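Local coordinates for protein beta-galactosidase (Streptococcus pneumoniae, PDB 4CUA) that hydrolyses terminal beta-galactosides as a multi-domain enzyme, of which this fragment is a carbohydrate-binding module that probably recognises galactose-containing sugars, at residues T132-P137 / F148-V153; T50-S55 / N167-S172. One frame throughout, in Å; residues are numbered along the deposited sequence. Where two conformers were deposited one is given.

Both contacts belong to one all-beta domain of the galactose-binding type, and their centres lie 26 Å apart, with nearest atoms about 10 Å apart and no touch between them. Along the chain, interaction 1 is nested inside the loop that interaction 2 closes: 50-55 comes first, then 132-137 and 148-153, then 167-172. Interaction 1 lays a loop against the strand 145-155, whereas interaction 2 joins two loops beside the paired strands 49-50 and 172-177. Strand 70-83 connects the two regions, since it pairs with both 145-155 and 172-177. Interaction 1 is thus a surface contact and interaction 2 a largely buried one, both joined to the same antiparallel sheet.

Interaction 1 (T132-P137 / F148-V153); sequences TNLKAP and FSFDKV
D151 OD2 is gripped by two side chains of the facing loop. T132 OG1 donates to it at 2.6 Å from the anti side, 20° out of the carboxylate plane, while N133 ND2 donates at 2.8 Å to its syn lone pair, with OD2 almost in the N133 amide plane. Two donors on one oxygen should stabilise the ionised carboxylate. The same residue is held by its backbone, where D151 N bonds T132 O at 3.0 Å. Further along, K135 and S149 form a single antiparallel hydrogen-bonded bridge: K135 N reaches S149 O at 2.7 Å and S149 N returns to K135 O. L134, F148 and F150 share one face. L134 CG is anti to the backbone N (chi1 -176°), and L134 CD1 lies 4.1 Å from F148 CB and 4.1 Å from F150 CD2, at the edge of that ring. A136 CB meets the F148 ring at its edge, 3.6 Å from F148 CD1. On the other face, a water joins K135 NZ to S149 OG. The 132-137 loop therefore follows strand 145-155 on the side away from its partner strand 70-83, while L134 and F148 also pack on I97 of strand 94-100.

Interaction 2 (T50-S55 / N167-S172); sequences TNWNRS and NKRGTS
The backbones of 50-53 and 169-172 run antiparallel, with T50 and S172 a non-hydrogen-bonded pair, T50 CA to S172 CA 4.3 Å. N51 N donates to T171 O, and the N51 side chain answers it: CG sits between the backbone N and the carbonyl carbon, and OD1 accepts from T171 N at 2.8 Å, nearly straight at 168°. OD1 thus stands in for N51 O, which the turn uses to accept from R54 N, while a water joins N51 ND2 to T171 OG1. Two residues on, N53 N donates to R169 O from 39° above the carbonyl plane. The R169 side chain lies alongside W52 and N53. W52 CZ2 is over one guanidinium face, 3.5 Å from R169 NH1, but the planes are 55° apart, too tilted for a parallel stack. At the guanidinium edge, R169 NH2 makes a weak bond to N53 OD1 at 2.9 Å, and a water also links that oxygen to R169 NE. G170 CA comes within 4.1 Å of W52 CA. T50 OG1 accepts from W52 N, closing an ST turn, and also bonds D29; S172 OG bonds H84. The ST turn overlaps a type II turn from N51 to R54, and together they carry the chain away from the short antiparallel pairing of strands 49-50 and 172-177 in this galactose-binding-type beta fold.

Interaction 1 (T132-P137 / F148-V153)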
loop_
_atom_site.group_PDB
_atom_site.type_symbol
_atom_site.label_atom_id
_atom_site.label_comp_id
_atom_site.label_asym_id
_atom_site.label_seq_id
_atom_site.Cartn_x
_atom_site.Cartn_y
_atom_site.Cartn_z
ATOM N N THR A 132 -12.689 -10.330 0.023
ATOM C CA THR A 132 -13.736 -11.049 0.768
ATOM C C THR A 132 -13.166 -11.968 1.831
ATOM O O THR A 132 -12.057 -12.444 1.703
ATOM C CB THR A 132 -14.602 -11.864 -0.219
ATOM O OG1 THR A 132 -13.825 -12.725 -1.038
ATOM C CG2 THR A 132 -15.326 -10.945 -1.128
ATOM N N ASN A 133 -13.940 -12.188 2.870
ATOM C CA ASN A 133 -13.568 -13.007 3.996
ATOM C C ASN A 133 -12.210 -12.625 4.579
ATOM O O ASN A 133 -11.309 -13.432 4.822
ATOM C CB ASN A 133 -13.607 -14.479 3.587
ATOM C CG ASN A 133 -15.042 -14.972 3.351
ATOM O OD1 ASN A 133 -15.844 -14.939 4.258
ATOM N ND2 ASN A 133 -15.334 -15.285 2.140
ATOM N N LEU A 134 -12.119 -11.340 4.778
ATOM C CA LEU A 134 -10.972 -10.764 5.442
ATOM C C LEU A 134 -10.783 -11.297 6.835
ATOM O O LEU A 134 -11.701 -11.301 7.662
ATOM C CB LEU A 134 -11.106 -9.245 5.514
ATOM C CG LEU A 134 -9.877 -8.528 6.128
ATOM C CD1 LEU A 134 -8.598 -8.644 5.319
ATOM C CD2 LEU A 134 -10.282 -7.033 6.295
ATOM N N LYS A 135 -9.547 -11.671 7.120
ATOM C CA LYS A 135 -9.112 -11.926 8.455
ATOM C C LYS A 135 -8.050 -10.855 8.742
ATOM O O LYS A 135 -7.125 -10.713 7.964
ATOM C CB LYS A 135 -8.503 -13.309 8.617
ATOM C CG LYS A 135 -9.419 -14.463 8.221
ATOM C CD LYS A 135 -8.831 -15.802 8.672
ATOM C CE LYS A 135 -9.843 -16.929 8.456
ATOM N NZ LYS A 135 -9.973 -17.240 7.007
ATOM N N ALA A 136 -8.239 -10.173 9.842
ATOM C CA ALA A 136 -7.413 -8.988 10.179
ATOM C C ALA A 136 -7.193 -9.004 11.661
ATOM O O ALA A 136 -7.964 -9.593 12.426
ATOM C CB ALA A 136 -8.159 -7.726 9.807
ATOM N N PRO A 137 -6.184 -8.269 12.124
ATOM C CA PRO A 137 -6.110 -8.039 13.538
ATOM C C PRO A 137 -7.346 -7.364 14.116
ATOM O O PRO A 137 -7.967 -6.534 13.479
ATOM C CB PRO A 137 -4.869 -7.102 13.697
ATOM C CG PRO A 137 -4.179 -7.089 12.385
ATOM C CD PRO A 137 -5.191 -7.501 11.353
ATOM N N PHE A 148 -2.895 -9.528 7.302
ATOM C CA PHE A 148 -4.218 -9.678 6.710
ATOM C C PHE A 148 -4.232 -10.840 5.737
ATOM O O PHE A 148 -3.252 -11.120 5.064
ATOM C CB PHE A 148 -4.595 -8.402 5.908
ATOM C CG PHE A 148 -4.533 -7.142 6.701
ATOM C CD1 PHE A 148 -5.572 -6.707 7.492
ATOM C CD2 PHE A 148 -3.383 -6.351 6.649
ATOM C CE1 PHE A 148 -5.495 -5.522 8.217
ATOM C CE2 PHE A 148 -3.317 -5.167 7.367
ATOM C CZ PHE A 148 -4.368 -4.733 8.143
ATOM N N SER A 149 -5.356 -11.587 5.730
ATOM C CA SER A 149 -5.552 -12.645 4.761
ATOM C C SER A 149 -7.012 -12.587 4.295
ATOM O O SER A 149 -7.865 -12.057 5.008
ATOM C CB SER A 149 -5.172 -14.015 5.322
ATOM O OG SER A 149 -5.992 -14.401 6.393
ATOM N N PHE A 150 -7.205 -13.048 3.092
ATOM C CA PHE A 150 -8.481 -12.923 2.402
ATOM C C PHE A 150 -8.541 -13.927 1.278
ATOM O O PHE A 150 -7.577 -14.627 0.912
ATOM C CB PHE A 150 -8.706 -11.460 1.915
ATOM C CG PHE A 150 -7.514 -10.846 1.267
ATOM C CD1 PHE A 150 -7.225 -11.091 -0.035
ATOM C CD2 PHE A 150 -6.659 -10.007 2.021
ATOM C CE1 PHE A 150 -6.091 -10.548 -0.659
ATOM C CE2 PHE A 150 -5.524 -9.485 1.417
ATOM C CZ PHE A 150 -5.236 -9.760 0.109
ATOM N N ASP A 151 -9.746 -14.087 0.712
ATOM C CA ASP A 151 -9.881 -15.003 -0.388
ATOM C C ASP A 151 -8.943 -14.659 -1.547
ATOM O O ASP A 151 -8.822 -13.514 -1.955
ATOM C CB ASP A 151 -11.326 -15.004 -0.899
ATOM C CG ASP A 151 -12.326 -15.559 0.099
ATOM O OD1 ASP A 151 -12.000 -16.437 0.962
ATOM O OD2 ASP A 151 -13.483 -15.064 0.055
ATOM N N LYS A 152 -8.281 -15.637 -2.124
ATOM C CA LYS A 152 -7.439 -15.446 -3.223
ATOM C C LYS A 152 -8.099 -14.757 -4.427
ATOM O O LYS A 152 -9.244 -15.130 -4.797
ATOM C CB LYS A 152 -6.915 -16.814 -3.603
ATOM C CG LYS A 152 -6.021 -16.902 -4.768
ATOM C CD LYS A 152 -5.618 -18.400 -4.837
ATOM C CE LYS A 152 -6.819 -19.380 -4.878
ATOM N NZ LYS A 152 -6.494 -20.865 -4.884
ATOM N N VAL A 153 -7.440 -13.744 -4.981
ATOM C CA VAL A 153 -7.812 -13.039 -6.207
ATOM C C VAL A 153 -6.630 -12.968 -7.167
ATOM O O VAL A 153 -5.454 -12.878 -6.741
ATOM C CB VAL A 153 -8.330 -11.599 -5.916
ATOM C CG1 VAL A 153 -9.616 -11.620 -5.165
ATOM C CG2 VAL A 153 -7.330 -10.766 -5.142
HETATM O O HOH W 1 -10.697 -11.402 -1.715
HETATM O O HOH W 2 -10.331 -15.720 3.766
HETATM O O HOH W 3 -7.803 -16.335 4.987
#

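Interaction 2 (T50-S55 / N167-S172)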
loop_
_atom_site.group_PDB
_atom_site.type_symbol
_atom_site.label_atom_id
_atom_site.label_comp_id
_atom_site.label_asym_id
_atom_site.label_seq_id
_atom_site.Cartn_x
_atom_site.Cartn_y
_atom_site.Cartn_z
ATOM N N THR A 50 3.902 8.354 4.491
ATOM C CA THR A 50 2.810 8.926 5.290
ATOM C C THR A 50 2.070 9.872 4.398
ATOM O O THR A 50 2.559 10.272 3.361
ATOM C CB THR A 50 3.302 9.713 6.519
ATOM O OG1 THR A 50 3.691 11.027 6.128
ATOM C CG2 THR A 50 4.442 9.074 7.282
ATOM N N ASN A 51 0.878 10.252 4.882
ATOM C CA ASN A 51 0.135 11.391 4.306
ATOM C C ASN A 51 0.053 12.479 5.394
ATOM O O ASN A 51 -0.960 13.204 5.447
ATOM C CB ASN A 51 -1.180 11.016 3.726
ATOM C CG ASN A 51 -2.147 10.437 4.721
ATOM O OD1 ASN A 51 -1.748 10.059 5.820
ATOM N ND2 ASN A 51 -3.428 10.307 4.313
ATOM N N TRP A 52 1.092 12.622 6.179
ATOM C CA TRP A 52 1.161 13.619 7.252
ATOM C C TRP A 52 0.929 15.011 6.671
ATOM O O TRP A 52 1.554 15.416 5.747
ATOM C CB TRP A 52 2.497 13.522 7.966
ATOM C CG TRP A 52 2.679 14.552 9.032
ATOM C CD1 TRP A 52 2.210 14.481 10.323
ATOM C CD2 TRP A 52 3.413 15.767 8.926
ATOM N NE1 TRP A 52 2.588 15.628 10.999
ATOM C CE2 TRP A 52 3.348 16.399 10.184
ATOM C CE3 TRP A 52 4.096 16.395 7.904
ATOM C CZ2 TRP A 52 3.922 17.670 10.423
ATOM C CZ3 TRP A 52 4.688 17.664 8.150
ATOM C CH2 TRP A 52 4.586 18.267 9.396
ATOM N N ASN A 53 0.012 15.728 7.303
ATOM C CA ASN A 53 -0.336 17.109 6.974
ATOM C C ASN A 53 -0.822 17.287 5.548
ATOM O O ASN A 53 -0.693 18.383 4.995
ATOM C CB ASN A 53 0.821 18.013 7.305
ATOM C CG ASN A 53 0.400 19.471 7.399
ATOM O OD1 ASN A 53 -0.690 19.743 7.874
ATOM N ND2 ASN A 53 1.238 20.379 6.902
ATOM N N ARG A 54 -1.417 16.279 4.933
ATOM C CA ARG A 54 -1.957 16.388 3.599
ATOM C C ARG A 54 -3.445 16.705 3.721
ATOM O O ARG A 54 -4.059 16.517 4.782
ATOM C CB ARG A 54 -1.652 15.134 2.730
ATOM C CG ARG A 54 -0.185 14.873 2.506
ATOM C CD ARG A 54 0.500 15.953 1.677
ATOM N NE ARG A 54 0.088 15.888 0.293
ATOM C CZ ARG A 54 0.648 16.632 -0.677
ATOM N NH1 ARG A 54 1.559 17.572 -0.386
ATOM N NH2 ARG A 54 0.319 16.393 -1.915
ATOM N N SER A 55 -4.039 17.160 2.652
ATOM C CA SER A 55 -5.381 17.700 2.736
ATOM C C SER A 55 -6.475 16.652 2.895
ATOM O O SER A 55 -7.523 16.925 3.494
ATOM C CB SER A 55 -5.637 18.570 1.514
ATOM O OG SER A 55 -5.526 17.813 0.304
ATOM N N ASN A 167 -6.921 11.883 16.185
ATOM C CA ASN A 167 -5.865 12.514 16.928
ATOM C C ASN A 167 -4.485 12.558 16.239
ATOM O O ASN A 167 -3.488 12.910 16.855
ATOM C CB ASN A 167 -5.760 11.932 18.355
ATOM C CG ASN A 167 -5.199 10.522 18.400
ATOM O OD1 ASN A 167 -5.021 9.852 17.387
ATOM N ND2 ASN A 167 -4.882 10.082 19.597
ATOM N N LYS A 168 -4.451 12.231 14.948
ATOM C CA LYS A 168 -3.210 12.265 14.193
ATOM C C LYS A 168 -3.369 13.204 13.006
ATOM O O LYS A 168 -4.487 13.504 12.585
ATOM C CB LYS A 168 -2.899 10.848 13.704
ATOM C CG LYS A 168 -2.633 9.819 14.768
ATOM C CD LYS A 168 -1.453 10.114 15.647
ATOM C CE LYS A 168 -1.138 8.966 16.607
ATOM N NZ LYS A 168 0.067 9.234 17.382
ATOM N N ARG A 169 -2.240 13.562 12.403
ATOM C CA ARG A 169 -2.219 14.387 11.221
ATOM C C ARG A 169 -1.976 13.513 9.929
ATOM O O ARG A 169 -1.886 14.026 8.819
ATOM C CB ARG A 169 -1.172 15.484 11.374
ATOM C CG ARG A 169 -1.498 16.522 12.491
ATOM C CD ARG A 169 -0.374 17.483 12.723
ATOM N NE ARG A 169 -0.314 18.490 11.630
ATOM C CZ ARG A 169 0.673 19.366 11.486
ATOM N NH1 ARG A 169 1.664 19.447 12.341
ATOM N NH2 ARG A 169 0.601 20.225 10.468
ATOM N N GLY A 170 -1.873 12.182 10.116
ATOM C CA GLY A 170 -1.779 11.284 8.979
ATOM C C GLY A 170 -1.632 9.854 9.402
ATOM O O GLY A 170 -1.503 9.556 10.586
ATOM N N THR A 171 -1.644 9.001 8.359
ATOM C CA THR A 171 -1.432 7.557 8.461
ATOM C C THR A 171 0.003 7.319 8.051
ATOM O O THR A 171 0.583 8.086 7.286
ATOM C CB THR A 171 -2.401 6.809 7.575
ATOM O OG1 THR A 171 -3.728 7.156 8.032
ATOM C CG2 THR A 171 -2.238 5.302 7.723
ATOM N N SER A 172 0.569 6.244 8.572
ATOM C CA SER A 172 1.968 5.957 8.355
ATOM C C SER A 172 2.301 4.455 8.246
ATOM O O SER A 172 1.890 3.662 9.081
ATOM C CB SER A 172 2.779 6.554 9.491
ATOM O OG SER A 172 4.184 6.318 9.394
HETATM O O HOH W 4 -5.072 8.246 5.725
HETATM O O HOH W 5 -2.458 18.724 9.917
HETATM O O HOH W 6 -4.287 15.253 7.189
#